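Local coordinates for periplasmic binding protein (Veillonella parvula, PDB 4LJS) that probably binds a metal-chelate ligand, such as a siderophore, haem or cobalamin, outside the cytoplasmic membrane and delivers it to an ABC importer, at residues G272-V276 with N277-N281; R208-G211 with H212-A216. All blocks are in the same frame, centred on the assembly; numbering follows the deposited sequence.

Contact 1: residues G272-V276 with N277-N281; sequences GLQGV and NALRN
L279 reaches back from the short helix 277-280 to the turn at L273. Its CB stands 3.4 Å from V276 O, which is also near the backbone N of L279. CG comes next, 3.7 Å from L273 O. At the tip, CD1 lies 3.2 Å from L273 O and 3.5 Å from L273 CB. The methyl therefore rests both on a carbonyl oxygen and on the start of the other leucine side chain. That same oxygen accepts the backbone N-H of V276, closing the turn through 273-276 on which L279 sits.

V276 holds the N-cap position of the helix. Its carbonyl oxygen takes the backbone N-H of R280, with R280 N 3.0 Å from V276 O. The bond is nearly straight at the hydrogen (169°), and the donor lies close to the line of the C=O bond. This is the first regular i to i+4 bond of the helix. A weak, strongly bent bond from the N of L279 goes to the same oxygen. Valine has no polar side-chain atom to cap an N-H. V276 CG1, anti to the backbone N (chi1 175°), lies beside the start of the helix, 4.3 Å from A278 CB.

R280 runs back along the turn. Its CG meets Q274 O, and its CD lies 3.4 Å from G275 O. These are contacts of the aliphatic part of the chain with backbone oxygens.

The 272-276 segment follows helix 260-268, and strand 284-288 comes soon after the short helix. L273 packs on M237 and V240 of helix 237-243. V276 touches N244 and P245, and N244 OD1 accepts the backbone N-H of N277. The turn and short helix thus pack against helix 237-243 and the loop 244-246 that leads into strand 247-252.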
loop_
_atom_site.group_PDB
_atom_site.type_symbol
_atom_site.label_atom_id
_atom_site.label_comp_id
_atom_site.label_asym_id
_atom_site.label_seq_id
_atom_site.Cartn_x
_atom_site.Cartn_y
_atom_site.Cartn_z
ATOM N N GLY A 272 -30.725 -6.132 9.686
ATOM C CA GLY A 272 -30.995 -5.797 8.301
ATOM C C GLY A 272 -30.075 -6.532 7.348
ATOM O O GLY A 272 -30.456 -6.857 6.224
ATOM N N LEU A 273 -28.862 -6.818 7.810
ATOM C CA LEU A 273 -27.843 -7.404 6.951
ATOM C C LEU A 273 -27.973 -8.918 6.766
ATOM O O LEU A 273 -27.407 -9.478 5.829
ATOM C CB LEU A 273 -26.447 -7.050 7.470
ATOM C CG LEU A 273 -26.050 -5.590 7.262
ATOM C CD1 LEU A 273 -24.580 -5.357 7.614
ATOM C CD2 LEU A 273 -26.340 -5.188 5.824
ATOM N N GLN A 274 -28.723 -9.569 7.648
ATOM C CA GLN A 274 -28.813 -11.029 7.647
ATOM C C GLN A 274 -29.268 -11.636 6.320
ATOM O O GLN A 274 -28.867 -12.749 5.977
ATOM C CB GLN A 274 -29.713 -11.530 8.784
ATOM C CG GLN A 274 -29.218 -11.187 10.183
ATOM C CD GLN A 274 -27.833 -11.747 10.497
ATOM O OE1 GLN A 274 -27.122 -11.211 11.343
ATOM N NE2 GLN A 274 -27.456 -12.832 9.829
ATOM N N GLY A 275 -30.100 -10.905 5.581
ATOM C CA GLY A 275 -30.599 -11.377 4.301
ATOM C C GLY A 275 -29.593 -11.296 3.162
ATOM O O GLY A 275 -29.742 -11.969 2.146
ATOM N N VAL A 276 -28.562 -10.475 3.332
ATOM C CA VAL A 276 -27.577 -10.262 2.280
ATOM C C VAL A 276 -26.794 -11.543 1.963
ATOM O O VAL A 276 -26.375 -12.264 2.868
ATOM C CB VAL A 276 -26.620 -9.108 2.655
ATOM C CG1 VAL A 276 -25.518 -8.960 1.631
ATOM C CG2 VAL A 276 -27.402 -7.804 2.795
ATOM N N ASN A 277 -26.614 -11.818 0.673
ATOM C CA ASN A 277 -25.940 -13.030 0.212
ATOM C C ASN A 277 -24.588 -13.282 0.859
ATOM O O ASN A 277 -24.296 -14.403 1.276
ATOM C CB ASN A 277 -25.776 -13.009 -1.308
ATOM C CG ASN A 277 -27.086 -13.202 -2.039
ATOM O OD1 ASN A 277 -28.074 -13.674 -1.465
ATOM N ND2 ASN A 277 -27.102 -12.846 -3.317
ATOM N N ALA A 278 -23.768 -12.237 0.933
ATOM C CA ALA A 278 -22.435 -12.339 1.525
ATOM C C ALA A 278 -22.495 -12.850 2.964
ATOM O O ALA A 278 -21.640 -13.631 3.391
ATOM C CB ALA A 278 -21.720 -10.994 1.467
ATOM N N LEU A 279 -23.509 -12.409 3.704
ATOM C CA LEU A 279 -23.726 -12.884 5.069
ATOM C C LEU A 279 -24.249 -14.323 5.119
ATOM O O LEU A 279 -23.733 -15.143 5.873
ATOM C CB LEU A 279 -24.665 -11.946 5.836
ATOM C CG LEU A 279 -23.986 -10.758 6.526
ATOM C CD1 LEU A 279 -24.876 -10.197 7.612
ATOM C CD2 LEU A 279 -22.668 -11.184 7.115
ATOM N N ARG A 280 -25.264 -14.622 4.312
ATOM C CA ARG A 280 -25.835 -15.968 4.248
ATOM C C ARG A 280 -24.777 -17.018 3.939
ATOM O O ARG A 280 -24.800 -18.119 4.486
ATOM C CB ARG A 280 -26.921 -16.042 3.174
ATOM C CG ARG A 280 -28.214 -15.312 3.496
ATOM C CD ARG A 280 -29.150 -15.307 2.294
ATOM N NE ARG A 280 -29.335 -16.646 1.740
ATOM C CZ ARG A 280 -28.784 -17.077 0.609
ATOM N NH1 ARG A 280 -28.014 -16.270 -0.106
ATOM N NH2 ARG A 280 -29.011 -18.316 0.187
ATOM N N ASN A 281 -23.848 -16.659 3.059
ATOM C CA ASN A 281 -22.849 -17.594 2.565
ATOM C C ASN A 281 -21.480 -17.395 3.193
ATOM O O ASN A 281 -20.491 -17.958 2.728
ATOM C CB ASN A 281 -22.771 -17.507 1.038
ATOM C CG ASN A 281 -24.098 -17.823 0.381
ATOM O OD1 ASN A 281 -24.815 -18.720 0.816
ATOM N ND2 ASN A 281 -24.441 -17.073 -0.655
#

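Contact 2: residues R208-G211 with H212-A216; sequences RLYG and HKTLA
G211 and T214 meet through two hydrogen bonds, both to the carbonyl oxygen of G211. The first closes a type I beta turn, G211 to T214: T214 N donates to G211 O at 3.0 Å, with an N-H...O angle of 160°. This N-H comes from above the carbonyl plane. The second is a side-chain bond. T214 OG1 donates to G211 O at 2.8 Å, in the carbonyl plane and on a lone pair. With chi1 at 72°, OG1 sits between the backbone N and the carbonyl carbon of its own residue, a placement from which the hydroxyl links the first residue of the turn to the first turn of the helix. T214 is the N-cap of helix 215-222, and OG1 also accepts the backbone N-H of G217. A valine in its place would probably leave G217 N without its cap and G211 O with one donor fewer. The central turn residues are held as well: H212 N bonds to D229, and K213 NZ to Q146 O.

The rest is van der Waals contact. T214 CG2 lies 3.7 Å from G211 N. Y210 and T214 cross at about a right angle, with Y210 CB 3.6 Å from T214 OG1, which is at the ring edge, near its plane. The apolar pair is Y210 CB and A216 CB, 4.4 Å apart.

The turn joins the edge strand 206-209 to helix 215-222. Y210 OH bonds to E201 of strand 196-203. Y210 and A216 both pack on F199 of that strand and on I251 of strand 247-252.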
loop_
_atom_site.group_PDB
_atom_site.type_symbol
_atom_site.label_atom_id
_atom_site.label_comp_id
_atom_site.label_asym_id
_atom_site.label_seq_id
_atom_site.Cartn_x
_atom_site.Cartn_y
_atom_site.Cartn_z
ATOM N N ARG A 208 -17.939 3.106 6.017
ATOM C CA ARG A 208 -17.157 3.942 5.122
ATOM C C ARG A 208 -16.995 3.197 3.798
ATOM O O ARG A 208 -16.517 2.069 3.779
ATOM C CB ARG A 208 -15.802 4.228 5.772
ATOM C CG ARG A 208 -14.846 5.101 4.980
ATOM C CD ARG A 208 -13.567 5.344 5.785
ATOM N NE ARG A 208 -13.763 6.304 6.876
ATOM C CZ ARG A 208 -12.844 6.591 7.801
ATOM N NH1 ARG A 208 -11.671 5.977 7.786
ATOM N NH2 ARG A 208 -13.097 7.489 8.747
ATOM N N LEU A 209 -17.412 3.821 2.699
ATOM C CA LEU A 209 -17.421 3.159 1.393
ATOM C C LEU A 209 -16.143 3.377 0.580
ATOM O O LEU A 209 -15.635 4.489 0.496
ATOM C CB LEU A 209 -18.627 3.629 0.575
ATOM C CG LEU A 209 -18.655 3.219 -0.901
ATOM C CD1 LEU A 209 -18.818 1.713 -1.065
ATOM C CD2 LEU A 209 -19.752 3.960 -1.640
ATOM N N TYR A 210 -15.635 2.305 -0.021
ATOM C CA TYR A 210 -14.512 2.397 -0.953
ATOM C C TYR A 210 -14.978 2.010 -2.349
ATOM O O TYR A 210 -15.204 0.836 -2.628
ATOM C CB TYR A 210 -13.368 1.476 -0.527
ATOM C CG TYR A 210 -12.596 1.943 0.687
ATOM C CD1 TYR A 210 -13.224 2.105 1.917
ATOM C CD2 TYR A 210 -11.238 2.205 0.607
ATOM C CE1 TYR A 210 -12.518 2.525 3.036
ATOM C CE2 TYR A 210 -10.523 2.622 1.717
ATOM C CZ TYR A 210 -11.166 2.778 2.930
ATOM O OH TYR A 210 -10.457 3.193 4.034
ATOM N N GLY A 211 -15.117 3.002 -3.222
ATOM C CA GLY A 211 -15.677 2.782 -4.542
ATOM C C GLY A 211 -14.669 2.741 -5.674
ATOM O O GLY A 211 -13.487 2.450 -5.481
ATOM N N HIS A 212 -15.149 3.057 -6.870
ATOM C CA HIS A 212 -14.373 2.881 -8.090
ATOM C C HIS A 212 -13.110 3.726 -8.167
ATOM O O HIS A 212 -12.147 3.336 -8.827
ATOM C CB HIS A 212 -15.257 3.123 -9.316
ATOM C CG HIS A 212 -16.280 2.052 -9.532
ATOM N ND1 HIS A 212 -17.631 2.267 -9.368
ATOM C CD2 HIS A 212 -16.146 0.750 -9.882
ATOM C CE1 HIS A 212 -18.287 1.147 -9.616
ATOM N NE2 HIS A 212 -17.408 0.211 -9.930
ATOM N N LYS A 213 -13.111 4.881 -7.504
ATOM C CA LYS A 213 -11.943 5.749 -7.527
ATOM C C LYS A 213 -10.890 5.395 -6.470
ATOM O O LYS A 213 -9.869 6.072 -6.366
ATOM C CB LYS A 213 -12.354 7.219 -7.416
ATOM C CG LYS A 213 -13.185 7.701 -8.598
ATOM C CD LYS A 213 -13.536 9.172 -8.489
ATOM C CE LYS A 213 -12.336 10.066 -8.776
ATOM N NZ LYS A 213 -12.721 11.507 -8.754
ATOM N N THR A 214 -11.134 4.340 -5.696
ATOM C CA THR A 214 -10.153 3.897 -4.703
ATOM C C THR A 214 -9.378 2.687 -5.223
ATOM O O THR A 214 -9.845 1.976 -6.115
ATOM C CB THR A 214 -10.807 3.507 -3.367
ATOM O OG1 THR A 214 -11.516 2.267 -3.525
ATOM C CG2 THR A 214 -11.756 4.601 -2.886
ATOM N N LEU A 215 -8.196 2.455 -4.663
ATOM C CA LEU A 215 -7.385 1.324 -5.086
ATOM C C LEU A 215 -8.094 -0.009 -4.824
ATOM O O LEU A 215 -8.052 -0.911 -5.664
ATOM C CB LEU A 215 -6.009 1.348 -4.420
ATOM C CG LEU A 215 -5.172 0.089 -4.692
ATOM C CD1 LEU A 215 -4.874 -0.073 -6.190
ATOM C CD2 LEU A 215 -3.896 0.135 -3.895
ATOM N N ALA A 216 -8.746 -0.133 -3.667
ATOM C CA ALA A 216 -9.521 -1.337 -3.379
ATOM C C ALA A 216 -10.559 -1.567 -4.465
ATOM O O ALA A 216 -10.746 -2.693 -4.921
ATOM C CB ALA A 216 -10.185 -1.254 -2.011
#

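Both contacts are partly buried and sit at the start of a helix, and in each one carbonyl oxygen receives two donors. Their chemistry differs. At V276 the donors are backbone N-H groups, one of them weak. At T214 the side chain itself caps: its hydroxyl gives to a carbonyl and accepts from the helix. Contact 1 lies far out, its centre about 29 Å from the centre of the chain, where helix 277-280 precedes strand 284-288. Contact 2 is nearer, its centre about 14 Å from the centre of the chain, between strand 206-209 and helix 215-222. They do not touch, yet both strands belong to the same mixed sheet.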